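Local atomic coordinates of esterase (Sinorhizobium meliloti 1021, PDB entry 4TX1), a protein that probably hydrolyses acetyl esters of carbohydrates, and possibly aryl esters, as a member of the SGNH hydrolase family. Residues H35-W41 and L203-R209; N61-T65 and L99-D103; P139-I143 and V218-M222. All blocks are in the same frame, centred on the assembly; numbering follows the deposited sequence.

Contact 1: H35-W41 and L203-R209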
loop_
_atom_site.group_PDB
_atom_site.type_symbol
_atom_site.label_atom_id
_atom_site.label_comp_id
_atom_site.label_asym_id
_atom_site.label_seq_id
_atom_site.Cartn_x
_atom_site.Cartn_y
_atom_site.Cartn_z
ATOM N N HIS A 35 13.795 -27.892 9.521
ATOM C CA HIS A 35 13.665 -29.058 10.407
ATOM C C HIS A 35 12.526 -29.941 9.928
ATOM O O HIS A 35 11.469 -29.466 9.416
ATOM C CB HIS A 35 13.438 -28.633 11.910
ATOM C CG HIS A 35 14.557 -27.871 12.508
ATOM N ND1 HIS A 35 15.865 -28.294 12.443
ATOM C CD2 HIS A 35 14.563 -26.743 13.263
ATOM C CE1 HIS A 35 16.641 -27.411 13.051
ATOM N NE2 HIS A 35 15.856 -26.485 13.610
ATOM N N ALA A 36 12.634 -31.265 10.123
ATOM C CA ALA A 36 11.513 -32.139 9.928
ATOM C C ALA A 36 10.302 -31.718 10.681
ATOM O O ALA A 36 10.406 -31.147 11.771
ATOM C CB ALA A 36 11.937 -33.599 10.313
ATOM N N LEU A 37 9.233 -32.035 10.154
ATOM C CA LEU A 37 7.886 -31.645 10.675
ATOM C C LEU A 37 7.829 -31.968 12.121
ATOM O O LEU A 37 7.438 -31.172 12.920
ATOM C CB LEU A 37 6.769 -32.362 9.913
ATOM C CG LEU A 37 5.341 -32.100 10.400
ATOM C CD1 LEU A 37 4.980 -30.632 10.236
ATOM C CD2 LEU A 37 4.349 -32.987 9.662
ATOM N N GLU A 38 8.189 -33.217 12.428
ATOM C CA GLU A 38 8.020 -33.632 13.789
ATOM C C GLU A 38 8.888 -32.955 14.797
ATOM O O GLU A 38 8.520 -32.988 15.984
ATOM C CB GLU A 38 8.131 -35.166 13.877
ATOM C CG GLU A 38 9.485 -35.621 13.346
ATOM C CD GLU A 38 9.561 -35.997 11.835
ATOM O OE1 GLU A 38 8.886 -35.404 10.877
ATOM O OE2 GLU A 38 10.397 -36.960 11.565
ATOM N N ASP A 39 9.942 -32.238 14.387
ATOM C CA ASP A 39 10.832 -31.480 15.242
ATOM C C ASP A 39 10.473 -29.981 15.443
ATOM O O ASP A 39 11.089 -29.296 16.252
ATOM C CB ASP A 39 12.278 -31.589 14.771
ATOM C CG ASP A 39 12.780 -33.086 14.750
ATOM O OD1 ASP A 39 12.213 -33.854 15.578
ATOM O OD2 ASP A 39 13.663 -33.381 13.924
ATOM N N ARG A 40 9.489 -29.502 14.676
ATOM C CA ARG A 40 9.057 -28.106 14.813
ATOM C C ARG A 40 8.241 -27.968 16.114
ATOM O O ARG A 40 7.457 -28.842 16.448
ATOM C CB ARG A 40 8.264 -27.708 13.586
ATOM C CG ARG A 40 9.067 -27.900 12.330
ATOM C CD ARG A 40 8.230 -27.687 11.043
ATOM N NE ARG A 40 8.891 -28.277 9.915
ATOM C CZ ARG A 40 8.318 -28.572 8.759
ATOM N NH1 ARG A 40 7.023 -28.275 8.623
ATOM N NH2 ARG A 40 8.972 -29.201 7.826
ATOM N N TRP A 41 8.338 -26.841 16.804
ATOM C CA TRP A 41 7.711 -26.731 18.096
ATOM C C TRP A 41 6.230 -26.829 18.118
ATOM O O TRP A 41 5.647 -27.486 18.954
ATOM C CB TRP A 41 8.263 -25.564 18.890
ATOM C CG TRP A 41 7.786 -24.154 18.498
ATOM C CD1 TRP A 41 8.513 -23.223 17.825
ATOM C CD2 TRP A 41 6.553 -23.537 18.868
ATOM N NE1 TRP A 41 7.771 -22.034 17.713
ATOM C CE2 TRP A 41 6.565 -22.216 18.319
ATOM C CE3 TRP A 41 5.395 -23.979 19.520
ATOM C CZ2 TRP A 41 5.471 -21.333 18.463
ATOM C CZ3 TRP A 41 4.325 -23.090 19.679
ATOM C CH2 TRP A 41 4.376 -21.795 19.162
ATOM N N LEU A 203 17.523 -21.986 16.217
ATOM C CA LEU A 203 17.495 -23.175 17.142
ATOM C C LEU A 203 17.793 -24.438 16.356
ATOM O O LEU A 203 17.193 -24.739 15.307
ATOM C CB LEU A 203 16.134 -23.290 17.800
ATOM C CG LEU A 203 15.573 -22.083 18.574
ATOM C CD1 LEU A 203 14.159 -22.344 19.076
ATOM C CD2 LEU A 203 16.518 -21.637 19.701
ATOM N N ASP A 204 18.655 -25.314 16.895
ATOM C CA ASP A 204 18.783 -26.600 16.280
ATOM C C ASP A 204 17.569 -27.448 16.582
ATOM O O ASP A 204 16.623 -26.974 17.208
ATOM C CB ASP A 204 20.161 -27.211 16.713
ATOM C CG ASP A 204 20.210 -27.604 18.163
ATOM O OD1 ASP A 204 19.174 -27.738 18.834
ATOM O OD2 ASP A 204 21.355 -27.909 18.559
ATOM N N ALA A 205 17.541 -28.713 16.099
ATOM C CA ALA A 205 16.322 -29.545 16.176
ATOM C C ALA A 205 15.904 -29.841 17.586
ATOM O O ALA A 205 14.719 -29.781 17.975
ATOM C CB ALA A 205 16.404 -30.834 15.327
ATOM N N GLU A 206 16.877 -30.207 18.398
ATOM C CA GLU A 206 16.520 -30.518 19.778
ATOM C C GLU A 206 16.039 -29.290 20.498
ATOM O O GLU A 206 15.131 -29.426 21.349
ATOM C CB GLU A 206 17.786 -31.078 20.490
ATOM C CG GLU A 206 17.579 -31.379 21.956
ATOM C CD GLU A 206 16.337 -32.149 22.361
ATOM O OE1 GLU A 206 15.752 -32.987 21.595
ATOM O OE2 GLU A 206 15.965 -31.883 23.580
ATOM N N ASN A 207 16.683 -28.131 20.276
ATOM C CA ASN A 207 16.287 -26.916 20.964
ATOM C C ASN A 207 14.912 -26.428 20.501
ATOM O O ASN A 207 14.113 -25.911 21.310
ATOM C CB ASN A 207 17.307 -25.844 20.928
ATOM C CG ASN A 207 18.408 -26.044 21.981
ATOM O OD1 ASN A 207 18.250 -25.607 23.100
ATOM N ND2 ASN A 207 19.517 -26.648 21.578
ATOM N N THR A 208 14.585 -26.724 19.268
ATOM C CA THR A 208 13.218 -26.401 18.760
ATOM C C THR A 208 12.180 -27.334 19.432
ATOM O O THR A 208 11.147 -26.904 19.943
ATOM C CB THR A 208 13.176 -26.583 17.275
ATOM O OG1 THR A 208 14.203 -25.789 16.661
ATOM C CG2 THR A 208 11.735 -26.190 16.696
ATOM N N ARG A 209 12.509 -28.634 19.549
ATOM C CA ARG A 209 11.618 -29.552 20.272
ATOM C C ARG A 209 11.387 -29.158 21.741
ATOM O O ARG A 209 10.221 -29.238 22.253
ATOM C CB ARG A 209 12.194 -30.991 20.215
ATOM C CG ARG A 209 12.162 -31.642 18.876
ATOM C CD ARG A 209 12.796 -33.069 18.989
ATOM N NE ARG A 209 11.771 -33.787 19.621
ATOM C CZ ARG A 209 10.735 -34.387 19.025
ATOM N NH1 ARG A 209 10.646 -34.532 17.706
ATOM N NH2 ARG A 209 9.765 -34.907 19.819
#

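Contact 2: N61-T65 and L99-D103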
loop_
_atom_site.group_PDB
_atom_site.type_symbol
_atom_site.label_atom_id
_atom_site.label_comp_id
_atom_site.label_asym_id
_atom_site.label_seq_id
_atom_site.Cartn_x
_atom_site.Cartn_y
_atom_site.Cartn_z
ATOM N N ASN A 61 9.845 -16.850 7.920
ATOM C CA ASN A 61 11.216 -16.443 8.065
ATOM C C ASN A 61 11.398 -14.897 7.926
ATOM O O ASN A 61 10.896 -14.325 6.953
ATOM C CB ASN A 61 12.132 -17.126 7.103
ATOM C CG ASN A 61 12.312 -18.625 7.396
ATOM O OD1 ASN A 61 11.643 -19.183 8.275
ATOM N ND2 ASN A 61 13.062 -19.311 6.537
ATOM N N GLY A 62 12.009 -14.288 8.917
ATOM C CA GLY A 62 12.272 -12.863 8.993
ATOM C C GLY A 62 11.120 -12.010 9.561
ATOM O O GLY A 62 11.185 -10.808 9.549
ATOM N N ARG A 63 10.051 -12.631 9.986
ATOM C CA ARG A 63 8.916 -11.875 10.432
ATOM C C ARG A 63 9.279 -11.030 11.657
ATOM O O ARG A 63 9.855 -11.543 12.548
ATOM C CB ARG A 63 7.770 -12.801 10.801
ATOM C CG ARG A 63 6.578 -12.124 11.444
ATOM C CD ARG A 63 5.382 -13.038 11.611
ATOM N NE ARG A 63 4.603 -13.193 10.413
ATOM C CZ ARG A 63 3.933 -14.286 10.081
ATOM N NH1 ARG A 63 4.027 -15.401 10.782
ATOM N NH2 ARG A 63 3.230 -14.283 8.998
ATOM N N THR A 64 8.899 -9.756 11.641
ATOM C CA THR A 64 9.082 -8.837 12.728
ATOM C C THR A 64 7.743 -8.694 13.473
ATOM O O THR A 64 6.681 -9.145 12.991
ATOM C CB THR A 64 9.462 -7.457 12.233
ATOM O OG1 THR A 64 8.272 -6.842 11.635
ATOM C CG2 THR A 64 10.638 -7.518 11.197
ATOM N N THR A 65 7.781 -8.023 14.635
ATOM C CA THR A 65 6.579 -7.841 15.358
ATOM C C THR A 65 5.626 -6.930 14.586
ATOM O O THR A 65 4.475 -7.291 14.323
ATOM C CB THR A 65 6.880 -7.282 16.793
ATOM O OG1 THR A 65 7.523 -6.015 16.686
ATOM C CG2 THR A 65 7.734 -8.242 17.696
ATOM N N LEU A 99 7.794 -13.971 18.765
ATOM C CA LEU A 99 8.410 -13.009 17.871
ATOM C C LEU A 99 9.274 -12.079 18.666
ATOM O O LEU A 99 9.088 -11.924 19.877
ATOM C CB LEU A 99 7.326 -12.222 17.087
ATOM C CG LEU A 99 6.520 -12.954 16.052
ATOM C CD1 LEU A 99 5.344 -12.058 15.534
ATOM C CD2 LEU A 99 7.421 -13.387 14.912
ATOM N N GLY A 100 10.236 -11.480 17.977
ATOM C CA GLY A 100 11.150 -10.462 18.472
ATOM C C GLY A 100 12.579 -10.609 18.025
ATOM O O GLY A 100 13.339 -9.634 18.097
ATOM N N SER A 101 13.005 -11.816 17.632
ATOM C CA SER A 101 14.377 -12.009 17.171
ATOM C C SER A 101 14.733 -11.107 15.996
ATOM O O SER A 101 15.784 -10.491 15.985
ATOM C CB SER A 101 14.604 -13.487 16.821
ATOM O OG SER A 101 14.495 -14.340 17.984
ATOM N N ASN A 102 13.777 -10.909 15.052
ATOM C CA ASN A 102 14.096 -10.075 13.906
ATOM C C ASN A 102 14.081 -8.597 14.213
ATOM O O ASN A 102 14.732 -7.812 13.557
ATOM C CB ASN A 102 13.195 -10.436 12.723
ATOM C CG ASN A 102 13.480 -11.818 12.189
ATOM O OD1 ASN A 102 14.601 -12.054 11.749
ATOM N ND2 ASN A 102 12.545 -12.729 12.251
ATOM N N ASP A 103 13.348 -8.269 15.256
ATOM C CA ASP A 103 13.328 -6.901 15.769
ATOM C C ASP A 103 14.713 -6.491 16.331
ATOM O O ASP A 103 15.022 -5.293 16.451
ATOM C CB ASP A 103 12.305 -6.672 16.867
ATOM C CG ASP A 103 10.868 -6.704 16.390
ATOM O OD1 ASP A 103 10.503 -7.766 15.775
ATOM O OD2 ASP A 103 10.019 -5.808 16.743
HETATM O O HOH W 1 13.287 -15.253 11.389
HETATM O O HOH W 2 10.851 -11.958 15.181
#

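Contact 3: P139-I143 and V218-M222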
loop_
_atom_site.group_PDB
_atom_site.type_symbol
_atom_site.label_atom_id
_atom_site.label_comp_id
_atom_site.label_asym_id
_atom_site.label_seq_id
_atom_site.Cartn_x
_atom_site.Cartn_y
_atom_site.Cartn_z
ATOM N N PRO A 139 -10.256 -15.202 22.156
ATOM C CA PRO A 139 -9.225 -16.200 22.352
ATOM C C PRO A 139 -8.306 -15.803 23.500
ATOM O O PRO A 139 -8.129 -14.619 23.798
ATOM C CB PRO A 139 -8.454 -16.210 21.041
ATOM C CG PRO A 139 -9.073 -15.220 20.156
ATOM C CD PRO A 139 -10.408 -14.879 20.726
ATOM N N GLU A 140 -7.721 -16.810 24.138
ATOM C CA GLU A 140 -6.642 -16.576 25.058
ATOM C C GLU A 140 -5.372 -16.262 24.246
ATOM O O GLU A 140 -5.269 -16.643 23.085
ATOM C CB GLU A 140 -6.385 -17.846 25.874
ATOM C CG GLU A 140 -7.574 -18.225 26.732
ATOM C CD GLU A 140 -7.789 -17.235 27.852
ATOM O OE1 GLU A 140 -6.782 -16.743 28.445
ATOM O OE2 GLU A 140 -8.980 -16.945 28.152
ATOM N N ILE A 141 -4.454 -15.570 24.874
ATOM C CA ILE A 141 -3.174 -15.197 24.223
ATOM C C ILE A 141 -1.989 -15.556 25.103
ATOM O O ILE A 141 -1.946 -15.189 26.307
ATOM C CB ILE A 141 -3.179 -13.690 23.953
ATOM C CG1 ILE A 141 -4.318 -13.300 22.996
ATOM C CG2 ILE A 141 -1.887 -13.281 23.221
ATOM C CD1 ILE A 141 -4.480 -11.773 22.815
ATOM N N LEU A 142 -1.025 -16.239 24.515
ATOM C CA LEU A 142 0.236 -16.600 25.152
ATOM C C LEU A 142 1.389 -15.867 24.453
ATOM O O LEU A 142 1.633 -16.165 23.246
ATOM C CB LEU A 142 0.447 -18.062 25.064
ATOM C CG LEU A 142 1.446 -18.817 25.910
ATOM C CD1 LEU A 142 1.872 -20.214 25.502
ATOM C CD2 LEU A 142 2.112 -18.075 27.096
ATOM N N ILE A 143 2.131 -15.087 25.213
ATOM C CA ILE A 143 3.302 -14.359 24.742
ATOM C C ILE A 143 4.535 -15.197 25.103
ATOM O O ILE A 143 4.814 -15.434 26.270
ATOM C CB ILE A 143 3.435 -12.970 25.309
ATOM C CG1 ILE A 143 2.208 -12.160 24.870
ATOM C CG2 ILE A 143 4.746 -12.300 24.883
ATOM C CD1 ILE A 143 1.998 -10.834 25.557
ATOM N N VAL A 218 1.718 -24.647 30.235
ATOM C CA VAL A 218 1.042 -23.361 30.183
ATOM C C VAL A 218 -0.031 -23.397 29.104
ATOM O O VAL A 218 -1.119 -22.849 29.295
ATOM C CB VAL A 218 2.040 -22.202 30.035
ATOM C CG1 VAL A 218 2.658 -22.194 28.646
ATOM C CG2 VAL A 218 1.376 -20.869 30.321
ATOM N N VAL A 219 0.212 -24.104 28.009
ATOM C CA VAL A 219 -0.816 -24.290 26.993
ATOM C C VAL A 219 -2.031 -25.065 27.491
ATOM O O VAL A 219 -3.121 -24.610 27.348
ATOM C CB VAL A 219 -0.260 -24.855 25.681
ATOM C CG1 VAL A 219 -1.364 -25.218 24.744
ATOM C CG2 VAL A 219 0.668 -23.846 25.070
ATOM N N ARG A 220 -1.828 -26.210 28.117
ATOM C CA ARG A 220 -2.944 -26.762 28.862
ATOM C C ARG A 220 -3.564 -25.808 29.884
ATOM O O ARG A 220 -4.723 -25.601 29.878
ATOM C CB ARG A 220 -2.500 -28.040 29.576
ATOM C CG ARG A 220 -2.140 -29.181 28.637
ATOM C CD ARG A 220 -1.769 -30.474 29.345
ATOM N NE ARG A 220 -1.410 -31.531 28.403
ATOM C CZ ARG A 220 -2.287 -32.306 27.783
ATOM N NH1 ARG A 220 -3.587 -32.144 27.998
ATOM N NH2 ARG A 220 -1.871 -33.243 26.942
ATOM N N MET A 221 -2.850 -25.194 30.764
ATOM C CA MET A 221 -3.578 -24.359 31.681
ATOM C C MET A 221 -4.538 -23.402 30.955
ATOM O O MET A 221 -5.656 -23.272 31.317
ATOM C CB MET A 221 -2.625 -23.648 32.612
ATOM C CG MET A 221 -3.178 -22.422 33.274
ATOM S SD MET A 221 -1.992 -21.775 34.438
ATOM C CE MET A 221 -0.451 -22.383 33.733
ATOM N N MET A 222 -4.059 -22.751 29.910
ATOM C CA MET A 222 -4.840 -21.753 29.202
ATOM C C MET A 222 -5.966 -22.325 28.406
ATOM O O MET A 222 -6.932 -21.636 28.212
ATOM C CB MET A 222 -3.943 -20.925 28.311
ATOM C CG MET A 222 -2.936 -20.209 29.141
ATOM S SD MET A 222 -1.887 -19.160 28.204
ATOM C CE MET A 222 -2.991 -17.785 27.902
#

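Contact 1: H35-W41 and L203-R209
L203 offers its carbonyl to the loop: H35 NE2 donates a 2.8 Å hydrogen bond to L203 O, which lies at the ring edge and fixes the imidazole under the start of helix 205-223. D204 is the N-cap of that helix, its OD1 accepting from N207 N at 2.9 Å. With the next residue the chain passes over the imidazole, A205 CA sitting 4.0 Å from the H35 ring centroid in a CH-pi contact. This helix is the last of the SGNH hydrolase fold, and it starts just after H202, the probable histidine of a Ser-His-Asp triad. One turn on, T208 turns toward the loop, placing CG2 3.2 Å from D39 O, while its backbone T208 O lies 3.3 Å from W41 CB; the W41 indole leads away, its NE1 bonded to T24. R209 then folds back to the 3-10 turn 37-39, where R209 NH1 and D39 OD1 form a 2.7 Å salt bridge.

Contact 2: N61-T65 and L99-D103
N102 lays its side chain along the G62-R63 peptide, with ND2 3.1 Å from G62 C and donating a 3.0 Å hydrogen bond to R63 O. The two loops leave the C-terminal ends of the parallel strands 53-59 and 94-98, and they carry what are probably the glycine and asparagine of the SGNH signature, G62 and N102; in relatives these residues line the oxyanion hole beside the nucleophilic serine, here probably S22. A water bound by both residues is consistent with this: it accepts from G62 N at 2.9 Å and from N102 ND2 at 2.8 Å, so both donors converge on one point. G62 sits at a positive phi of 85°, a conformation readily adopted by glycine. A second water knits the backbones together: it donates to R63 O at 2.8 Å and accepts from G100 N at 2.9 Å and N102 N at 3.1 Å.

Between these links and the D103 end, L99 supplies apolar packing: it points at the other loop, its CD2 3.8 Å from R63 CG and its CB 4.0 Å from T65 CG2, while T64 CG2 rests 4.2 Å from N102 CB. The guanidinium of R63 is bonded to G20 O through NH1, and the hydroxyl of T64 is bonded to Y67 O, so both polar ends are held by neighbouring parts of the chain. At the far end D103 grips T65 with both carboxylate oxygens: T65 N donates to D103 OD1 at 3.0 Å, and T65 OG1 donates to D103 OD2 at only 2.5 Å.

Contact 3: P139-I143 and V218-M222
Strand 140-143 and helix segment 218-222 run nearly antiparallel, at 162°, with their axes 9.8 Å apart, a gap filled by side chains without a hydrogen bond between the two. M222 is the main bump, with 99 Å² of its surface buried here. Its long side chain reaches across to the strand between E140 and L142, whose CA-to-CB bonds both point toward the helix. The methyl end fits against the strand backbone, M222 CE lying 3.2 Å from I141 O and 4.0 Å from E140 CB, while the sulfur lies against the next residue on that face, with M222 SD 4.1 Å from L142 CG. E140 in turn leans on the end of the segment, its CG 3.8 Å from M222 O.

The reciprocal bump is L142. It enters the hollow bounded by V218, V219 and M222, its CD1 touching V218 CG1 at 3.8 Å and V219 CG2 at 3.9 Å. The CA-to-CB bond of V219 points sideways to the strand, and its side chain continues the apolar layer onto L94 of the neighbouring strand and onto L45 and L49 of helix 41-49.

I141, by contrast, directs its CB away from the helix, and it packs against V123 and V126 of helix 112-127. Alternate residues of the strand thus serve helices on the two faces of the sheet, an arrangement typical of the three-layer alpha/beta/alpha sandwich, in flavodoxin-like strand order 2-1-3-4-5, of SGNH hydrolases.

How the contacts relate
Contacts 1 and 3 share helix 205-223, the first near its N-terminus and the second near its C-terminal end, with centres 21 Å apart and nearest atoms about 7 Å apart. Contact 2 is nested along the chain within the loop closed by contact 1; their centres are 18 Å apart and their nearest atoms about 8 Å. Both lie by the presumed catalytic centre: the side chains of L203 in contact 1 and N102 in contact 2 come near, without touching, the likely triad S22, H202 and D199. Contact 3, its centre 21 Å from that of contact 2 and across the middle of the chain, packs helix 205-223 against strand 140-145 of the central sheet.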